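Local coordinates for protein peptide synthetase NRPS type II-PCP (Streptomyces verticillus, PDB 4NEO) that is a small all-helical peptidyl carrier protein of type II nonribosomal peptide synthetases, from the family of phosphopantetheine-bearing carrier domains, at residues T12-L17 with M79-H84; A22-E27 with N55-L60; H37-A42 with E72-A77. All blocks are in the same frame, centred on the assembly; numbering follows the deposited sequence. Where two conformers were deposited one is given.

Interaction 1 of 3, residues T12-L17 with M79-H84; sequences TRRRAL and MTDHVH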
ATOM      1  N   THR A  12       0.979  13.725  -8.363  1.00 53.74           N
ATOM      2  CA  THR A  12       0.973  12.719  -9.462  1.00 55.92           C
ATOM      3  C   THR A  12       1.858  11.546  -9.096  1.00 54.52           C
ATOM      4  O   THR A  12       1.445  10.371  -9.151  1.00 52.14           O
ATOM      5  CB  THR A  12       1.416  13.377 -10.755  1.00 58.53           C
ATOM      6  OG1 THR A  12       0.498  14.429 -11.022  1.00 61.64           O
ATOM      7  CG2 THR A  12       1.496  12.406 -11.955  1.00 60.12           C
ATOM      8  N   ARG A  13       3.064  11.842  -8.652  1.00 55.93           N
ATOM      9  CA  ARG A  13       3.956  10.759  -8.177  1.00 51.74           C
ATOM     10  C   ARG A  13       3.328   9.843  -7.137  1.00 49.41           C
ATOM     11  O   ARG A  13       3.389   8.574  -7.234  1.00 46.68           O
ATOM     12  CB  ARG A  13       5.231  11.410  -7.649  1.00 58.86           C
ATOM     13  CG  ARG A  13       6.104  10.469  -6.867  1.00 60.40           C
ATOM     14  CD  ARG A  13       7.370  11.193  -6.420  1.00 66.00           C
ATOM     15  NE  ARG A  13       8.266  10.186  -5.858  1.00 72.90           N
ATOM     16  CZ  ARG A  13       9.563  10.363  -5.598  1.00 75.23           C
ATOM     17  NH1 ARG A  13      10.268   9.329  -5.133  1.00 79.35           N
ATOM     18  NH2 ARG A  13      10.126  11.556  -5.758  1.00 74.78           N
ATOM     19  N   ARG A  14       2.728  10.442  -6.113  0.60 47.15           N
ATOM     20  CA  ARG A  14       2.137   9.666  -5.034  0.60 49.68           C
ATOM     21  C   ARG A  14       0.890   8.875  -5.482  0.60 48.52           C
ATOM     22  O   ARG A  14       0.733   7.731  -5.079  0.60 44.74           O
ATOM     23  CB  ARG A  14       1.735  10.554  -3.817  0.60 53.81           C
ATOM     24  CG  ARG A  14       1.609   9.768  -2.503  0.60 53.22           C
ATOM     25  CD  ARG A  14       0.640  10.377  -1.469  0.60 60.12           C
ATOM     26  NE  ARG A  14      -0.732  10.284  -1.961  0.60 66.66           N
ATOM     27  CZ  ARG A  14      -1.650   9.364  -1.653  0.60 59.72           C
ATOM     28  NH1 ARG A  14      -1.514   8.448  -0.698  0.60 50.42           N
ATOM     29  NH2 ARG A  14      -2.796   9.457  -2.281  0.60 69.46           N
ATOM     30  N   ARG A  15      -0.009   9.498  -6.258  1.00 48.08           N
ATOM     31  CA  ARG A  15      -1.194   8.771  -6.769  1.00 51.62           C
ATOM     32  C   ARG A  15      -0.811   7.575  -7.628  1.00 49.08           C
ATOM     33  O   ARG A  15      -1.475   6.556  -7.546  1.00 46.97           O
ATOM     34  CB  ARG A  15      -2.138   9.665  -7.580  1.00 57.33           C
ATOM     35  CG  ARG A  15      -2.959  10.519  -6.652  1.00 75.33           C
ATOM     36  CD  ARG A  15      -3.728  11.573  -7.427  1.00 92.21           C
ATOM     37  NE  ARG A  15      -4.610  12.337  -6.557  1.00107.04           N
ATOM     38  CZ  ARG A  15      -5.304  13.408  -6.945  1.00127.20           C
ATOM     39  NH1 ARG A  15      -6.088  14.046  -6.072  1.00140.17           N
ATOM     40  NH2 ARG A  15      -5.210  13.857  -8.198  1.00128.45           N
ATOM     41  N   ALA A  16       0.282   7.667  -8.375  1.00 47.25           N
ATOM     42  CA  ALA A  16       0.729   6.529  -9.158  1.00 47.03           C
ATOM     43  C   ALA A  16       1.132   5.393  -8.259  1.00 50.77           C
ATOM     44  O   ALA A  16       0.766   4.238  -8.525  1.00 47.65           O
ATOM     45  CB  ALA A  16       1.880   6.897 -10.079  1.00 50.79           C
ATOM     46  N   LEU A  17       1.836   5.684  -7.172  1.00 46.70           N
ATOM     47  CA  LEU A  17       2.183   4.614  -6.242  1.00 43.47           C
ATOM     48  C   LEU A  17       0.939   4.020  -5.584  1.00 43.37           C
ATOM     49  O   LEU A  17       0.818   2.806  -5.416  1.00 41.68           O
ATOM     50  CB  LEU A  17       3.163   5.121  -5.174  1.00 45.35           C
ATOM     51  CG  LEU A  17       3.556   4.083  -4.101  1.00 44.69           C
ATOM     52  CD1 LEU A  17       4.255   2.879  -4.692  1.00 46.24           C
ATOM     53  CD2 LEU A  17       4.497   4.772  -3.117  1.00 47.59           C
HETATM   54  N   MSE A  79      -0.535   3.567   3.795  1.00 42.04           N
HETATM   55  CA  MSE A  79       0.668   2.826   3.465  1.00 42.48           C
HETATM   56  C   MSE A  79       1.446   3.531   2.412  1.00 44.20           C
HETATM   57  O   MSE A  79       2.685   3.615   2.488  1.00 41.09           O
HETATM   58  CB  MSE A  79       0.336   1.395   3.088  1.00 43.33           C
HETATM   59  CG  MSE A  79       1.590   0.574   2.742  1.00 44.84           C
HETATM   60 SE   MSE A  79       1.032  -1.315   2.435  1.00 46.55          SE
HETATM   61  CE  MSE A  79       2.836  -2.000   2.529  1.00 42.16           C
ATOM     62  N   THR A  80       0.737   4.030   1.405  1.00 37.88           N
ATOM     63  CA  THR A  80       1.340   4.777   0.308  1.00 40.49           C
ATOM     64  C   THR A  80       2.137   5.961   0.844  1.00 41.45           C
ATOM     65  O   THR A  80       3.296   6.198   0.469  1.00 40.71           O
ATOM     66  CB  THR A  80       0.252   5.252  -0.689  1.00 44.41           C
ATOM     67  OG1 THR A  80      -0.336   4.091  -1.285  1.00 41.60           O
ATOM     68  CG2 THR A  80       0.871   6.100  -1.795  1.00 47.15           C
ATOM     69  N   ASP A  81       1.502   6.718   1.713  1.00 43.18           N
ATOM     70  CA  ASP A  81       2.123   7.898   2.284  1.00 50.07           C
ATOM     71  C   ASP A  81       3.335   7.522   3.088  1.00 50.29           C
ATOM     72  O   ASP A  81       4.327   8.222   2.998  1.00 48.66           O
ATOM     73  CB  ASP A  81       1.142   8.706   3.150  1.00 53.93           C
ATOM     74  CG  ASP A  81       0.196   9.603   2.295  1.00 60.94           C
ATOM     75  OD1 ASP A  81       0.174   9.517   1.038  1.00 68.74           O
ATOM     76  OD2 ASP A  81      -0.546  10.411   2.882  1.00 59.90           O
ATOM     77  N   HIS A  82       3.277   6.431   3.858  0.50 49.40           N
ATOM     78  CA  HIS A  82       4.376   5.974   4.749  0.50 54.28           C
ATOM     79  C   HIS A  82       5.534   5.389   3.930  0.50 55.45           C
ATOM     80  O   HIS A  82       6.691   5.346   4.382  0.50 52.74           O
ATOM     81  CB  HIS A  82       3.849   4.853   5.666  0.50 57.56           C
ATOM     82  CG  HIS A  82       4.058   5.046   7.153  0.50 60.13           C
ATOM     83  ND1 HIS A  82       3.887   6.250   7.801  0.50 67.75           N
ATOM     84  CD2 HIS A  82       4.291   4.132   8.132  0.50 64.30           C
ATOM     85  CE1 HIS A  82       4.068   6.085   9.102  0.50 65.80           C
ATOM     86  NE2 HIS A  82       4.315   4.807   9.328  0.50 67.63           N
ATOM     87  N   VAL A  83       5.215   4.818   2.768  1.00 49.28           N
ATOM     88  CA  VAL A  83       6.241   4.394   1.824  1.00 49.19           C
ATOM     89  C   VAL A  83       6.768   5.619   1.054  1.00 53.59           C
ATOM     90  O   VAL A  83       7.935   5.775   0.952  1.00 61.89           O
ATOM     91  CB  VAL A  83       5.730   3.298   0.868  1.00 46.98           C
ATOM     92  CG1 VAL A  83       6.724   3.021  -0.227  1.00 48.32           C
ATOM     93  CG2 VAL A  83       5.316   2.036   1.609  1.00 46.08           C
ATOM     94  N   HIS A  84       5.902   6.473   0.511  1.00 60.30           N
ATOM     95  CA  HIS A  84       6.280   7.648  -0.369  1.00 64.93           C
ATOM     96  C   HIS A  84       7.188   8.631   0.301  1.00 74.08           C
ATOM     97  O   HIS A  84       7.918   9.390  -0.423  1.00 70.07           O
ATOM     98  CB  HIS A  84       4.998   8.377  -0.976  1.00 74.77           C
ATOM     99  CG  HIS A  84       5.261   9.683  -1.719  1.00 86.37           C
ATOM    100  ND1 HIS A  84       5.619   9.745  -3.059  1.00 86.48           N
ATOM    101  CD2 HIS A  84       5.143  10.976  -1.309  1.00 89.18           C
ATOM    102  CE1 HIS A  84       5.739  11.016  -3.423  1.00 86.79           C
ATOM    103  NE2 HIS A  84       5.455  11.781  -2.385  1.00 88.66           N
TER
HETATM  104  O   HOH W   1       6.835   7.427  -5.039  1.00 65.04           O
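R14 and L17 of helix 7-28 face T80, V83 and H84 of helix 76-86, the axes of the two segments passing 9.7 Å apart with their N-to-C directions turned 123° from each other. At the inner end L17 supplies the apolar contact. Its CD2 lies 4.0 Å from V83 CG1 and also rests against the carbonyl oxygen of T80, while CG and CB lie beside T80 CG2. The hydroxyl of T80 is turned back to its own helix and bonds the carbonyl of V76.

Farther out, H84 reaches toward helix 7-28, its CG anti to the backbone N (chi1 172°), and the imidazole is met by two arginine chains. R14 CG sits over one face, 3.9 Å from the ring centroid and 19° off the ring normal, as a CH-pi contact displaced toward the rim. The extended chain of R13 instead passes the ring edge, CD standing 3.4 Å from H84 CE1. A water joins the pair, accepting from R13 NE at 3.2 Å and lying 3.3 Å from H84 ND1 in the plane of the imidazole.

Beyond H84, the R14 chain, bent at chi3, runs past D81. In the conformer described, one of two deposited, NH1 forms a salt bridge with D81 OD1 from above the carboxylate plane; R14 CD is only 2.7 Å from D81 OD1, too close for carbon and oxygen, so this geometry is doubtful. R14 NH2 has the stronger partner, a salt bridge to E18 of its own helix. Such pairing of a long first helix with the last, apolar at L17 and charged and aromatic farther out, belongs to the four-helix bundle of carrier proteins.

Interaction 2 of 3, residues A22-E27 with N55-L60; sequences AAIWAE and NRVEEL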
ATOM      1  N   ALA A  22      -2.824  -0.299  -4.306  1.00 43.40           N
ATOM      2  CA  ALA A  22      -4.199  -0.757  -4.231  1.00 47.19           C
ATOM      3  C   ALA A  22      -4.375  -2.049  -5.048  1.00 51.46           C
ATOM      4  O   ALA A  22      -5.058  -2.960  -4.607  1.00 51.49           O
ATOM      5  CB  ALA A  22      -5.160   0.315  -4.703  1.00 49.51           C
ATOM      6  N   ALA A  23      -3.755  -2.130  -6.231  1.00 51.16           N
ATOM      7  CA  ALA A  23      -3.890  -3.317  -7.055  1.00 52.66           C
ATOM      8  C   ALA A  23      -3.276  -4.526  -6.367  1.00 53.91           C
ATOM      9  O   ALA A  23      -3.832  -5.617  -6.449  1.00 55.26           O
ATOM     10  CB  ALA A  23      -3.232  -3.098  -8.405  1.00 56.86           C
ATOM     11  N   ILE A  24      -2.147  -4.341  -5.676  1.00 49.99           N
ATOM     12  CA  ILE A  24      -1.527  -5.429  -4.879  1.00 49.60           C
ATOM     13  C   ILE A  24      -2.444  -5.930  -3.775  1.00 51.54           C
ATOM     14  O   ILE A  24      -2.615  -7.141  -3.619  1.00 53.35           O
ATOM     15  CB  ILE A  24      -0.167  -4.974  -4.298  1.00 49.23           C
ATOM     16  CG1 ILE A  24       0.868  -4.884  -5.405  1.00 47.29           C
ATOM     17  CG2 ILE A  24       0.329  -5.891  -3.190  1.00 51.60           C
ATOM     18  CD1 ILE A  24       2.130  -4.150  -4.968  1.00 49.92           C
ATOM     19  N   TRP A  25      -3.033  -5.004  -3.001  1.00 49.36           N
ATOM     20  CA  TRP A  25      -4.030  -5.376  -1.999  1.00 50.81           C
ATOM     21  C   TRP A  25      -5.207  -6.151  -2.610  1.00 53.84           C
ATOM     22  O   TRP A  25      -5.686  -7.133  -2.059  1.00 55.47           O
ATOM     23  CB  TRP A  25      -4.609  -4.123  -1.291  1.00 49.64           C
ATOM     24  CG  TRP A  25      -3.726  -3.442  -0.290  1.00 48.44           C
ATOM     25  CD1 TRP A  25      -2.418  -3.138  -0.417  1.00 47.53           C
ATOM     26  CD2 TRP A  25      -4.120  -2.966   0.999  1.00 47.51           C
ATOM     27  NE1 TRP A  25      -1.948  -2.523   0.724  1.00 45.61           N
ATOM     28  CE2 TRP A  25      -2.977  -2.394   1.604  1.00 43.93           C
ATOM     29  CE3 TRP A  25      -5.320  -2.975   1.698  1.00 47.17           C
ATOM     30  CZ2 TRP A  25      -3.006  -1.814   2.876  1.00 45.09           C
ATOM     31  CZ3 TRP A  25      -5.351  -2.418   2.979  1.00 50.69           C
ATOM     32  CH2 TRP A  25      -4.199  -1.855   3.552  1.00 48.20           C
ATOM     33  N   ALA A  26      -5.737  -5.652  -3.710  1.00 55.78           N
ATOM     34  CA  ALA A  26      -6.914  -6.243  -4.295  1.00 58.85           C
ATOM     35  C   ALA A  26      -6.616  -7.647  -4.739  1.00 64.57           C
ATOM     36  O   ALA A  26      -7.405  -8.543  -4.484  1.00 64.55           O
ATOM     37  CB  ALA A  26      -7.407  -5.434  -5.485  1.00 62.10           C
ATOM     38  N   GLU A  27      -5.489  -7.821  -5.427  1.00 66.46           N
ATOM     39  CA  GLU A  27      -5.076  -9.136  -5.926  1.00 70.20           C
ATOM     40  C   GLU A  27      -4.863 -10.060  -4.779  1.00 67.17           C
ATOM     41  O   GLU A  27      -5.319 -11.174  -4.816  1.00 67.97           O
ATOM     42  CB  GLU A  27      -3.764  -9.083  -6.693  1.00 77.08           C
ATOM     43  CG  GLU A  27      -3.855  -8.384  -8.032  1.00 90.65           C
ATOM     44  CD  GLU A  27      -2.511  -8.289  -8.733  1.00101.51           C
ATOM     45  OE1 GLU A  27      -1.804  -9.341  -8.783  1.00113.51           O
ATOM     46  OE2 GLU A  27      -2.184  -7.174  -9.235  1.00 95.00           O
ATOM     47  N   ASN A  55       5.675  -8.027   0.907  1.00 46.87           N
ATOM     48  CA  ASN A  55       6.671  -8.558  -0.001  1.00 48.66           C
ATOM     49  C   ASN A  55       6.572  -7.931  -1.392  1.00 49.27           C
ATOM     50  O   ASN A  55       7.581  -7.596  -2.003  1.00 49.81           O
ATOM     51  CB  ASN A  55       6.493 -10.053  -0.172  1.00 54.06           C
ATOM     52  CG  ASN A  55       6.991 -10.862   1.003  1.00 62.96           C
ATOM     53  OD1 ASN A  55       7.747 -10.409   1.856  1.00 57.94           O
ATOM     54  ND2 ASN A  55       6.557 -12.114   1.040  1.00 72.69           N
ATOM     55  N   ARG A  56       5.359  -7.801  -1.903  1.00 49.77           N
ATOM     56  CA  ARG A  56       5.133  -7.277  -3.248  1.00 51.29           C
ATOM     57  C   ARG A  56       5.341  -5.797  -3.345  1.00 51.86           C
ATOM     58  O   ARG A  56       5.815  -5.295  -4.351  1.00 53.93           O
ATOM     59  CB  ARG A  56       3.711  -7.633  -3.696  1.00 57.60           C
ATOM     60  CG  ARG A  56       3.617  -9.134  -3.968  1.00 65.56           C
ATOM     61  CD  ARG A  56       2.514  -9.552  -4.898  1.00 74.29           C
ATOM     62  NE  ARG A  56       2.462  -8.758  -6.125  1.00 78.46           N
ATOM     63  CZ  ARG A  56       1.347  -8.567  -6.831  1.00 81.20           C
ATOM     64  NH1 ARG A  56       0.174  -9.098  -6.458  1.00 84.89           N
ATOM     65  NH2 ARG A  56       1.397  -7.820  -7.911  1.00 84.35           N
ATOM     66  N   VAL A  57       4.972  -5.072  -2.301  1.00 44.19           N
ATOM     67  CA  VAL A  57       5.221  -3.620  -2.322  1.00 45.00           C
ATOM     68  C   VAL A  57       6.750  -3.382  -2.246  1.00 44.68           C
ATOM     69  O   VAL A  57       7.264  -2.500  -2.909  1.00 46.46           O
ATOM     70  CB  VAL A  57       4.460  -2.870  -1.199  1.00 40.59           C
ATOM     71  CG1 VAL A  57       4.875  -1.413  -1.157  1.00 43.13           C
ATOM     72  CG2 VAL A  57       2.966  -2.968  -1.370  1.00 42.21           C
ATOM     73  N   GLU A  58       7.484  -4.181  -1.464  1.00 44.39           N
ATOM     74  CA  GLU A  58       8.909  -4.042  -1.402  1.00 46.69           C
ATOM     75  C   GLU A  58       9.548  -4.308  -2.789  1.00 54.74           C
ATOM     76  O   GLU A  58      10.490  -3.601  -3.201  1.00 55.65           O
ATOM     77  CB  GLU A  58       9.536  -5.047  -0.406  1.00 51.34           C
ATOM     78  CG  GLU A  58       9.378  -4.790   1.097  1.00 49.01           C
ATOM     79  CD  GLU A  58       9.954  -5.963   1.942  1.00 54.82           C
ATOM     80  OE1 GLU A  58       9.517  -7.117   1.730  1.00 55.77           O
ATOM     81  OE2 GLU A  58      10.816  -5.774   2.825  1.00 56.53           O
ATOM     82  N   GLU A  59       9.096  -5.350  -3.481  1.00 57.77           N
ATOM     83  CA  GLU A  59       9.600  -5.615  -4.851  1.00 62.46           C
ATOM     84  C   GLU A  59       9.226  -4.411  -5.713  1.00 58.30           C
ATOM     85  O   GLU A  59      10.045  -3.912  -6.438  1.00 61.08           O
ATOM     86  CB  GLU A  59       9.038  -6.911  -5.442  1.00 65.85           C
ATOM     87  CG  GLU A  59       9.732  -8.171  -4.936  1.00 81.80           C
ATOM     88  CD  GLU A  59       8.810  -9.386  -4.788  1.00 90.12           C
ATOM     89  OE1 GLU A  59       7.775  -9.421  -5.499  1.00 91.10           O
ATOM     90  OE2 GLU A  59       9.120 -10.299  -3.956  1.00 91.11           O
ATOM     91  N   LEU A  60       8.011  -3.903  -5.584  1.00 56.86           N
ATOM     92  CA  LEU A  60       7.575  -2.737  -6.386  1.00 55.43           C
ATOM     93  C   LEU A  60       8.470  -1.488  -6.299  1.00 61.88           C
ATOM     94  O   LEU A  60       8.773  -0.885  -7.320  1.00 65.36           O
ATOM     95  CB  LEU A  60       6.169  -2.388  -6.016  1.00 54.20           C
ATOM     96  CG  LEU A  60       5.508  -1.172  -6.671  1.00 53.85           C
ATOM     97  CD1 LEU A  60       5.321  -1.450  -8.137  1.00 62.46           C
ATOM     98  CD2 LEU A  60       4.192  -0.851  -6.046  1.00 51.72           C
TER
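I24 is the centre of this contact, its side chain set against R56, V57 and L60 of the facing helix. CG2 packs on R56 CB at 3.8 Å, and CD1 at the end of the chain touches both V57 CG2, at 3.9 Å, and L60 CD2, at 4.0 Å. The I24 and R56 side chains slide past each other in opposite directions, which brings I24 CG1 over one face of the guanidinium, offset toward its rim.

The R56 chain bends at chi3 (48°), which turns NE out of the extended path, and its planar end, covered on that face by I24, has E27 OE1 at its edge. There NH1 donates to E27 OE1 at 3.1 Å with an N-H...O angle of 149°, a salt bridge in which the donor stands well above the carboxylate plane. The planes of the two charged groups are strongly inclined, and E27 CB also lies at the guanidinium edge.

The backbones behind these groups run nearly antiparallel, with segment axes 10.2 Å apart and directions differing by 150°. V57 is backed by I21, L65 and M79, and L60 by L17 and D20, so the apolar side of the contact continues into the rest of the bundle.

Buried I24 thus gives the largest share of the contact, with R56 close behind, whereas the ion pair lies at the margin, where E27 is exposed and solvent would probably weaken its attraction; the hydrocarbon of I24 covers part of the charged arginine.

Interaction 3 of 3, residues H37-A42 with E72-A77; sequences HEDFAA and ETRTVA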
ATOM      1  N   HIS A  37      -9.049   4.104   1.409  1.00 49.45           N
ATOM      2  CA  HIS A  37      -9.245   4.306   2.844  1.00 54.92           C
ATOM      3  C   HIS A  37      -9.916   3.164   3.547  1.00 58.85           C
ATOM      4  O   HIS A  37     -10.324   3.320   4.711  1.00 57.28           O
ATOM      5  CB  HIS A  37      -9.995   5.616   3.101  1.00 55.62           C
ATOM      6  CG  HIS A  37      -9.308   6.764   2.485  1.00 52.41           C
ATOM      7  ND1 HIS A  37      -8.069   7.180   2.913  1.00 51.55           N
ATOM      8  CD2 HIS A  37      -9.611   7.507   1.405  1.00 55.68           C
ATOM      9  CE1 HIS A  37      -7.640   8.148   2.118  1.00 50.43           C
ATOM     10  NE2 HIS A  37      -8.549   8.359   1.190  1.00 55.79           N
ATOM     11  N   GLU A  38      -9.978   1.997   2.887  1.00 55.31           N
ATOM     12  CA  GLU A  38     -10.606   0.829   3.515  1.00 57.22           C
ATOM     13  C   GLU A  38      -9.664   0.146   4.464  1.00 53.50           C
ATOM     14  O   GLU A  38      -8.521  -0.105   4.117  1.00 52.03           O
ATOM     15  CB  GLU A  38     -11.085  -0.164   2.424  1.00 64.16           C
ATOM     16  CG  GLU A  38     -12.236   0.355   1.559  1.00 66.25           C
ATOM     17  CD  GLU A  38     -12.826  -0.737   0.669  1.00 75.24           C
ATOM     18  OE1 GLU A  38     -13.891  -1.280   1.056  1.00 73.71           O
ATOM     19  OE2 GLU A  38     -12.191  -1.061  -0.379  1.00 69.37           O
ATOM     20  N   ASP A  39     -10.130  -0.195   5.663  1.00 53.30           N
ATOM     21  CA  ASP A  39      -9.243  -0.823   6.673  1.00 54.44           C
ATOM     22  C   ASP A  39      -8.878  -2.282   6.322  1.00 55.56           C
ATOM     23  O   ASP A  39      -9.758  -3.085   5.993  1.00 55.75           O
ATOM     24  CB  ASP A  39      -9.880  -0.741   8.093  1.00 63.57           C
ATOM     25  CG  ASP A  39      -8.988  -1.352   9.164  1.00 70.11           C
ATOM     26  OD1 ASP A  39      -8.126  -0.636   9.713  1.00 78.34           O
ATOM     27  OD2 ASP A  39      -9.079  -2.573   9.416  1.00 76.26           O
ATOM     28  N   PHE A  40      -7.598  -2.628   6.461  1.00 51.49           N
ATOM     29  CA  PHE A  40      -7.022  -3.933   6.107  1.00 53.91           C
ATOM     30  C   PHE A  40      -7.813  -5.079   6.704  1.00 59.93           C
ATOM     31  O   PHE A  40      -8.069  -6.057   6.027  1.00 60.46           O
ATOM     32  CB  PHE A  40      -5.586  -4.026   6.634  1.00 53.08           C
ATOM     33  CG  PHE A  40      -4.906  -5.339   6.383  1.00 53.33           C
ATOM     34  CD1 PHE A  40      -4.639  -5.758   5.097  1.00 53.57           C
ATOM     35  CD2 PHE A  40      -4.533  -6.159   7.444  1.00 55.73           C
ATOM     36  CE1 PHE A  40      -4.012  -6.966   4.866  1.00 52.43           C
ATOM     37  CE2 PHE A  40      -3.901  -7.358   7.214  1.00 57.11           C
ATOM     38  CZ  PHE A  40      -3.637  -7.757   5.926  1.00 54.90           C
ATOM     39  N   ALA A  41      -8.133  -4.966   7.984  1.00 63.04           N
ATOM     40  CA  ALA A  41      -8.812  -6.047   8.699  1.00 70.27           C
ATOM     41  C   ALA A  41     -10.266  -6.111   8.296  1.00 73.81           C
ATOM     42  O   ALA A  41     -10.827  -7.202   8.232  1.00 78.84           O
ATOM     43  CB  ALA A  41      -8.717  -5.867  10.204  1.00 73.46           C
ATOM     44  N   ALA A  42     -10.876  -4.951   8.049  1.00 71.41           N
ATOM     45  CA  ALA A  42     -12.245  -4.901   7.534  1.00 75.12           C
ATOM     46  C   ALA A  42     -12.339  -5.612   6.196  1.00 74.45           C
ATOM     47  O   ALA A  42     -13.366  -6.207   5.901  1.00 76.17           O
ATOM     48  CB  ALA A  42     -12.770  -3.477   7.416  1.00 76.02           C
ATOM     49  N   GLU A  72       0.423  -0.735  10.787  1.00 47.72           N
ATOM     50  CA  GLU A  72       0.224   0.480  11.601  1.00 52.73           C
ATOM     51  C   GLU A  72      -0.492   1.598  10.825  1.00 51.87           C
ATOM     52  O   GLU A  72      -1.028   2.531  11.418  1.00 53.75           O
ATOM     53  CB  GLU A  72       1.566   0.975  12.173  1.00 53.27           C
ATOM     54  CG  GLU A  72       2.051   0.019  13.253  1.00 57.40           C
ATOM     55  CD  GLU A  72       3.402   0.414  13.843  1.00 62.73           C
ATOM     56  OE1 GLU A  72       3.952   1.459  13.430  1.00 68.82           O
ATOM     57  OE2 GLU A  72       3.894  -0.354  14.703  1.00 68.83           O
ATOM     58  N   THR A  73      -0.519   1.503   9.499  1.00 46.81           N
ATOM     59  CA  THR A  73      -1.250   2.493   8.717  1.00 48.30           C
ATOM     60  C   THR A  73      -2.642   1.964   8.344  1.00 51.63           C
ATOM     61  O   THR A  73      -3.592   2.698   8.404  1.00 55.97           O
ATOM     62  CB  THR A  73      -0.517   2.888   7.465  1.00 44.26           C
ATOM     63  OG1 THR A  73      -0.346   1.727   6.623  1.00 41.86           O
ATOM     64  CG2 THR A  73       0.777   3.553   7.802  1.00 48.19           C
ATOM     65  N   ARG A  74      -2.709   0.685   7.956  1.00 50.69           N
ATOM     66  CA  ARG A  74      -3.929  -0.084   7.753  1.00 52.13           C
ATOM     67  C   ARG A  74      -4.794   0.301   6.552  1.00 50.44           C
ATOM     68  O   ARG A  74      -5.818  -0.329   6.355  1.00 50.89           O
ATOM     69  CB  ARG A  74      -4.812  -0.065   9.007  1.00 61.47           C
ATOM     70  CG  ARG A  74      -4.063  -0.242  10.307  1.00 69.24           C
ATOM     71  CD  ARG A  74      -4.814  -1.071  11.291  1.00 73.58           C
ATOM     72  NE  ARG A  74      -4.351  -2.468  11.296  1.00 84.66           N
ATOM     73  CZ  ARG A  74      -5.135  -3.539  11.139  1.00101.97           C
ATOM     74  NH1 ARG A  74      -6.443  -3.388  10.902  1.00104.04           N
ATOM     75  NH2 ARG A  74      -4.615  -4.776  11.213  1.00107.28           N
ATOM     76  N   THR A  75      -4.460   1.344   5.797  1.00 45.24           N
ATOM     77  CA  THR A  75      -5.156   1.643   4.546  1.00 44.20           C
ATOM     78  C   THR A  75      -4.137   1.702   3.426  1.00 44.24           C
ATOM     79  O   THR A  75      -2.911   1.861   3.664  1.00 40.88           O
ATOM     80  CB  THR A  75      -5.959   2.927   4.580  1.00 46.41           C
ATOM     81  OG1 THR A  75      -5.079   4.062   4.704  1.00 46.06           O
ATOM     82  CG2 THR A  75      -6.967   2.891   5.741  1.00 51.53           C
ATOM     83  N   VAL A  76      -4.621   1.558   2.200  1.00 41.31           N
ATOM     84  CA  VAL A  76      -3.755   1.693   1.054  1.00 42.73           C
ATOM     85  C   VAL A  76      -3.171   3.117   1.016  1.00 44.75           C
ATOM     86  O   VAL A  76      -1.972   3.275   0.760  1.00 41.72           O
ATOM     87  CB  VAL A  76      -4.531   1.454  -0.247  1.00 41.90           C
ATOM     88  CG1 VAL A  76      -3.807   2.041  -1.454  1.00 43.45           C
ATOM     89  CG2 VAL A  76      -4.872  -0.028  -0.442  1.00 45.58           C
ATOM     90  N   ALA A  77      -4.017   4.148   1.201  1.00 43.50           N
ATOM     91  CA  ALA A  77      -3.504   5.561   1.180  1.00 45.02           C
ATOM     92  C   ALA A  77      -2.454   5.845   2.287  1.00 45.35           C
ATOM     93  O   ALA A  77      -1.478   6.555   2.053  1.00 43.24           O
ATOM     94  CB  ALA A  77      -4.629   6.560   1.290  1.00 45.92           C
TER
HETATM   95  O   HOH W   2      -6.461   6.415   5.116  1.00 43.73           O
HETATM   96  O   HOH W   3      -7.282   0.590   1.775  1.00 44.87           O
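H37-A41, in the loop between helices 7-28 and 47-50, lies along the junction R74-A77 between helices 67-73 and 76-86, a loop-to-turn contact held by backbone, water and salt-bridge links. The touching parts run in nearly opposite directions, 160° apart. Positive phi at R74 (70°) ends the preceding helix, and its carbonyl O accepts from F40 N at 2.9 Å.

The R74 side chain, bent at chi2 and chi3, curls back over the loop. NH1 forms a salt bridge with D39 OD2 at 3.1 Å, while F40 CB lies loosely over one face of the guanidinium and A41 CB meets its edge. NH2 stands at the edge of the F40 ring, the two planes almost perpendicular, and makes a weak hydrogen bond to a bound 2-(2-methoxyethoxy)ethanol, whose pocket F40 and R74 help line. R74 NE bonds the carbonyl of L71, at the end of the preceding helix 67-73. D39 OD2 also accepts from A41 N at 2.9 Å, an Asx turn, extended to an Asx motif by A42 N at 3.3 Å; these two bonds hold the carboxylate beside R74.

Toward the other end, T75 CG2 packs on H37 O at 3.5 Å, and H37 CE1 meets A77 CB, also at 3.5 Å. One water bridges H37 ND1 and T75 OG1, 2.8 Å from each; another links E38 O to V76 N. T75 is the N-cap of helix 76-86, its hydroxyl bonding G78 N.

Around this seam, F40 packs on L70 and L71 of helix 67-73 and on I53, while V76 rests on A22 and W25 of helix 7-28, and A77 on E18.

Interactions 1 and 2 share helix 7-28, with centres 12 Å apart, and meet where L17 CD1 lies 4.0 Å from L60 CD2. W25, on segment 22-27, links that helix to the segments of interactions 1 and 3: its NE1 is 3.6 Å from M79 SE, and its CH2 is 3.6 Å from R74 O. Helix 76-86 carries interaction 3 at its start and interaction 1 farther on, their centres 14 Å apart. Interaction 3 alone reaches the pocket of F40, G45, S47 and R74, where the side chain of R74 is about 3 Å, between nearest atoms, from a bound 2-(2-methoxyethoxy)ethanol, probably from the crystallisation liquor. S47 is probably the serine to which carrier proteins of this family attach phosphopantetheine.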